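Local coordinates for probable chemoreceptor (Methyl-accepting chemotaxis) transmembrane protein (Rhizobium meliloti, PDB 6D8V), which is probably a transmembrane chemotaxis receptor whose sensory domain binds quaternary ammonium compounds such as 1,1-dimethyl-prolinium, at residues E235-D240 and F245-Y250. Numbering follows the deposited sequence.
Sequences ENLTYD and FDRVVY
E235 lays its CA and CB against D246 OD1, just before the chain turns a corner at N236. There the backbone N of N236 donates to D246 OD1 (3.1 Å), a nearly straight bond at 168°. The same carboxylate oxygen forms a salt bridge with R269, which probably eases the crowding of negative charge where D246 OD1 comes close to E4 OE1. L237 pairs with F245 as an antiparallel hydrogen-bonded pair: L237 N reaches F245 O at 3.0 Å, and F245 N returns to L237 O at 3.2 Å. Their side chains share one face of the sheet, with L237 CG in the plane of the F245 ring, at its edge. The side chains of L237 and R247 cross at about a right angle. Y239 closes the contact with its ring. F245 CZ sits above the centre of that ring in an edge-to-face pair, planes 65° apart and centroids 5.6 Å apart. R247 has its CG anti to the backbone N (chi1 -178°) and its chain bent at chi2 and chi3; its NH2 donates to Y239 OH (3.3 Å), which lies in the guanidinium plane, while NH1 forms a salt bridge with D266. The contact lies near the turn of the hairpin of strands 232-239 and 243-254, in a four-stranded antiparallel sheet distinct from the one nearer the ligand; strand 259-268 flanks 243-254 on its other side, and helix 2-45 packs against D246 and V248.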
ATOM      1  N   GLU A 235     -24.418 -10.188  10.195  1.00 79.33           N
ATOM      2  CA  GLU A 235     -25.663  -9.637  10.706  1.00 89.74           C
ATOM      3  C   GLU A 235     -25.601  -9.449  12.214  1.00 97.31           C
ATOM      4  O   GLU A 235     -25.123 -10.321  12.945  1.00112.99           O
ATOM      5  CB  GLU A 235     -26.846 -10.537  10.347  1.00 97.26           C
ATOM      6  CG  GLU A 235     -27.178 -10.587   8.868  1.00109.51           C
ATOM      7  CD  GLU A 235     -28.420 -11.411   8.575  1.00121.13           C
ATOM      8  OE1 GLU A 235     -28.731 -12.334   9.358  1.00126.91           O
ATOM      9  OE2 GLU A 235     -29.088 -11.123   7.560  1.00128.02           O
ATOM     10  N   ASN A 236     -26.050  -8.297  12.643  1.00 98.06           N
ATOM     11  CA  ASN A 236     -26.136  -8.017  14.032  1.00123.83           C
ATOM     12  C   ASN A 236     -24.924  -8.198  14.869  1.00133.84           C
ATOM     13  O   ASN A 236     -24.794  -9.207  15.521  1.00127.76           O
ATOM     14  CB  ASN A 236     -27.309  -8.675  14.690  1.00125.70           C
ATOM     15  CG  ASN A 236     -27.978  -7.747  15.633  1.00125.13           C
ATOM     16  OD1 ASN A 236     -27.387  -6.799  16.094  1.00126.04           O
ATOM     17  ND2 ASN A 236     -29.215  -7.979  15.887  1.00131.05           N
ATOM     18  N   LEU A 237     -23.987  -7.270  14.778  1.00131.82           N
ATOM     19  CA  LEU A 237     -22.867  -7.301  15.685  1.00124.96           C
ATOM     20  C   LEU A 237     -22.843  -6.008  16.406  1.00141.85           C
ATOM     21  O   LEU A 237     -23.400  -5.038  15.921  1.00132.98           O
ATOM     22  CB  LEU A 237     -21.555  -7.547  14.991  1.00 98.63           C
ATOM     23  CG  LEU A 237     -21.339  -7.142  13.571  1.00 94.29           C
ATOM     24  CD1 LEU A 237     -20.497  -5.924  13.626  1.00 89.03           C
ATOM     25  CD2 LEU A 237     -20.522  -8.228  12.972  1.00 71.77           C
ATOM     26  N   THR A 238     -22.262  -6.030  17.610  1.00158.07           N
ATOM     27  CA  THR A 238     -22.381  -4.933  18.571  1.00144.84           C
ATOM     28  C   THR A 238     -21.102  -4.376  19.099  1.00132.72           C
ATOM     29  O   THR A 238     -20.294  -5.098  19.605  1.00117.66           O
ATOM     30  CB  THR A 238     -23.113  -5.439  19.778  1.00122.88           C
ATOM     31  OG1 THR A 238     -22.861  -6.836  19.869  1.00116.13           O
ATOM     32  CG2 THR A 238     -24.563  -5.233  19.581  1.00110.46           C
ATOM     33  N   TYR A 239     -20.938  -3.073  19.015  1.00131.37           N
ATOM     34  CA  TYR A 239     -19.852  -2.434  19.688  1.00134.01           C
ATOM     35  C   TYR A 239     -20.730  -1.973  20.819  1.00142.85           C
ATOM     36  O   TYR A 239     -21.561  -1.114  20.628  1.00147.87           O
ATOM     37  CB  TYR A 239     -19.245  -1.298  18.830  1.00118.49           C
ATOM     38  CG  TYR A 239     -18.118  -1.751  17.877  1.00128.92           C
ATOM     39  CD1 TYR A 239     -17.767  -3.077  17.802  1.00144.50           C
ATOM     40  CD2 TYR A 239     -17.423  -0.857  17.041  1.00113.73           C
ATOM     41  CE1 TYR A 239     -16.776  -3.514  16.943  1.00133.25           C
ATOM     42  CE2 TYR A 239     -16.425  -1.309  16.183  1.00101.81           C
ATOM     43  CZ  TYR A 239     -16.103  -2.654  16.150  1.00108.27           C
ATOM     44  OH  TYR A 239     -15.127  -3.233  15.380  1.00 70.58           O
ATOM     45  N   ASP A 240     -20.536  -2.552  21.999  1.00140.69           N
ATOM     46  CA  ASP A 240     -21.607  -3.061  22.828  1.00152.00           C
ATOM     47  C   ASP A 240     -22.695  -2.213  23.440  1.00158.31           C
ATOM     48  O   ASP A 240     -22.489  -1.184  24.039  1.00152.73           O
ATOM     49  CB  ASP A 240     -21.182  -4.142  23.815  1.00151.40           C
ATOM     50  CG  ASP A 240     -22.331  -5.122  24.129  1.00152.40           C
ATOM     51  OD1 ASP A 240     -23.495  -4.706  24.113  1.00155.72           O
ATOM     52  OD2 ASP A 240     -22.086  -6.314  24.358  1.00147.17           O
ATOM     53  N   PHE A 245     -25.364  -2.966  14.553  1.00115.85           N
ATOM     54  CA  PHE A 245     -25.322  -2.696  13.149  1.00112.40           C
ATOM     55  C   PHE A 245     -24.926  -3.904  12.396  1.00107.55           C
ATOM     56  O   PHE A 245     -24.649  -4.941  12.957  1.00 95.32           O
ATOM     57  CB  PHE A 245     -24.375  -1.559  12.836  1.00112.81           C
ATOM     58  CG  PHE A 245     -22.995  -1.756  13.349  1.00107.98           C
ATOM     59  CD1 PHE A 245     -22.259  -0.689  13.718  1.00116.34           C
ATOM     60  CD2 PHE A 245     -22.441  -2.988  13.436  1.00102.93           C
ATOM     61  CE1 PHE A 245     -20.995  -0.862  14.190  1.00115.63           C
ATOM     62  CE2 PHE A 245     -21.188  -3.174  13.881  1.00102.10           C
ATOM     63  CZ  PHE A 245     -20.465  -2.120  14.267  1.00106.24           C
ATOM     64  N   ASP A 246     -24.930  -3.741  11.095  1.00100.02           N
ATOM     65  CA  ASP A 246     -24.534  -4.813  10.197  1.00 95.19           C
ATOM     66  C   ASP A 246     -23.186  -4.485   9.566  1.00 94.14           C
ATOM     67  O   ASP A 246     -22.875  -3.322   9.295  1.00 92.88           O
ATOM     68  CB  ASP A 246     -25.577  -5.015   9.091  1.00 92.13           C
ATOM     69  CG  ASP A 246     -26.937  -5.412   9.627  1.00 93.64           C
ATOM     70  OD1 ASP A 246     -27.031  -6.453  10.312  1.00104.96           O
ATOM     71  OD2 ASP A 246     -27.915  -4.682   9.360  1.00 97.65           O
ATOM     72  N   ARG A 247     -22.388  -5.521   9.319  1.00 90.49           N
ATOM     73  CA  ARG A 247     -21.090  -5.375   8.667  1.00 63.10           C
ATOM     74  C   ARG A 247     -21.169  -6.051   7.309  1.00 78.13           C
ATOM     75  O   ARG A 247     -21.333  -7.270   7.230  1.00 89.94           O
ATOM     76  CB  ARG A 247     -19.971  -5.982   9.511  1.00 67.21           C
ATOM     77  CG  ARG A 247     -18.583  -5.819   8.915  1.00 60.31           C
ATOM     78  CD  ARG A 247     -17.752  -4.786   9.663  1.00 69.67           C
ATOM     79  NE  ARG A 247     -17.205  -5.315  10.916  1.00 71.82           N
ATOM     80  CZ  ARG A 247     -16.797  -4.563  11.930  1.00 82.50           C
ATOM     81  NH1 ARG A 247     -16.878  -3.243  11.853  1.00 95.37           N
ATOM     82  NH2 ARG A 247     -16.318  -5.134  13.023  1.00104.72           N
ATOM     83  N   VAL A 248     -21.066  -5.265   6.242  1.00 70.21           N
ATOM     84  CA  VAL A 248     -20.998  -5.797   4.888  1.00 66.31           C
ATOM     85  C   VAL A 248     -19.545  -5.783   4.440  1.00 71.65           C
ATOM     86  O   VAL A 248     -18.859  -4.758   4.557  1.00 83.73           O
ATOM     87  CB  VAL A 248     -21.880  -4.991   3.918  1.00 61.47           C
ATOM     88  CG1 VAL A 248     -21.637  -5.450   2.500  1.00 56.89           C
ATOM     89  CG2 VAL A 248     -23.340  -5.154   4.273  1.00 65.77           C
ATOM     90  N   VAL A 249     -19.075  -6.914   3.924  1.00 59.51           N
ATOM     91  CA  VAL A 249     -17.714  -7.044   3.422  1.00 68.80           C
ATOM     92  C   VAL A 249     -17.771  -7.134   1.904  1.00 67.37           C
ATOM     93  O   VAL A 249     -18.616  -7.840   1.343  1.00 72.23           O
ATOM     94  CB  VAL A 249     -17.005  -8.265   4.039  1.00 54.49           C
ATOM     95  CG1 VAL A 249     -17.313  -8.348   5.518  1.00 56.58           C
ATOM     96  CG2 VAL A 249     -17.442  -9.529   3.351  1.00 74.42           C
ATOM     97  N   TYR A 250     -16.877  -6.406   1.237  1.00 71.45           N
ATOM     98  CA  TYR A 250     -16.922  -6.255  -0.218  1.00 65.85           C
ATOM     99  C   TYR A 250     -15.507  -6.399  -0.767  1.00 68.59           C
ATOM    100  O   TYR A 250     -14.729  -5.436  -0.784  1.00 77.74           O
ATOM    101  CB  TYR A 250     -17.535  -4.905  -0.601  1.00 59.85           C
ATOM    102  CG  TYR A 250     -17.899  -4.732  -2.054  1.00 61.44           C
ATOM    103  CD1 TYR A 250     -19.152  -5.120  -2.531  1.00 74.64           C
ATOM    104  CD2 TYR A 250     -17.011  -4.140  -2.949  1.00 53.79           C
ATOM    105  CE1 TYR A 250     -19.499  -4.945  -3.858  1.00 59.59           C
ATOM    106  CE2 TYR A 250     -17.348  -3.959  -4.279  1.00 60.22           C
ATOM    107  CZ  TYR A 250     -18.589  -4.363  -4.733  1.00 73.68           C
ATOM    108  OH  TYR A 250     -18.919  -4.181  -6.067  1.00 68.22           O
TER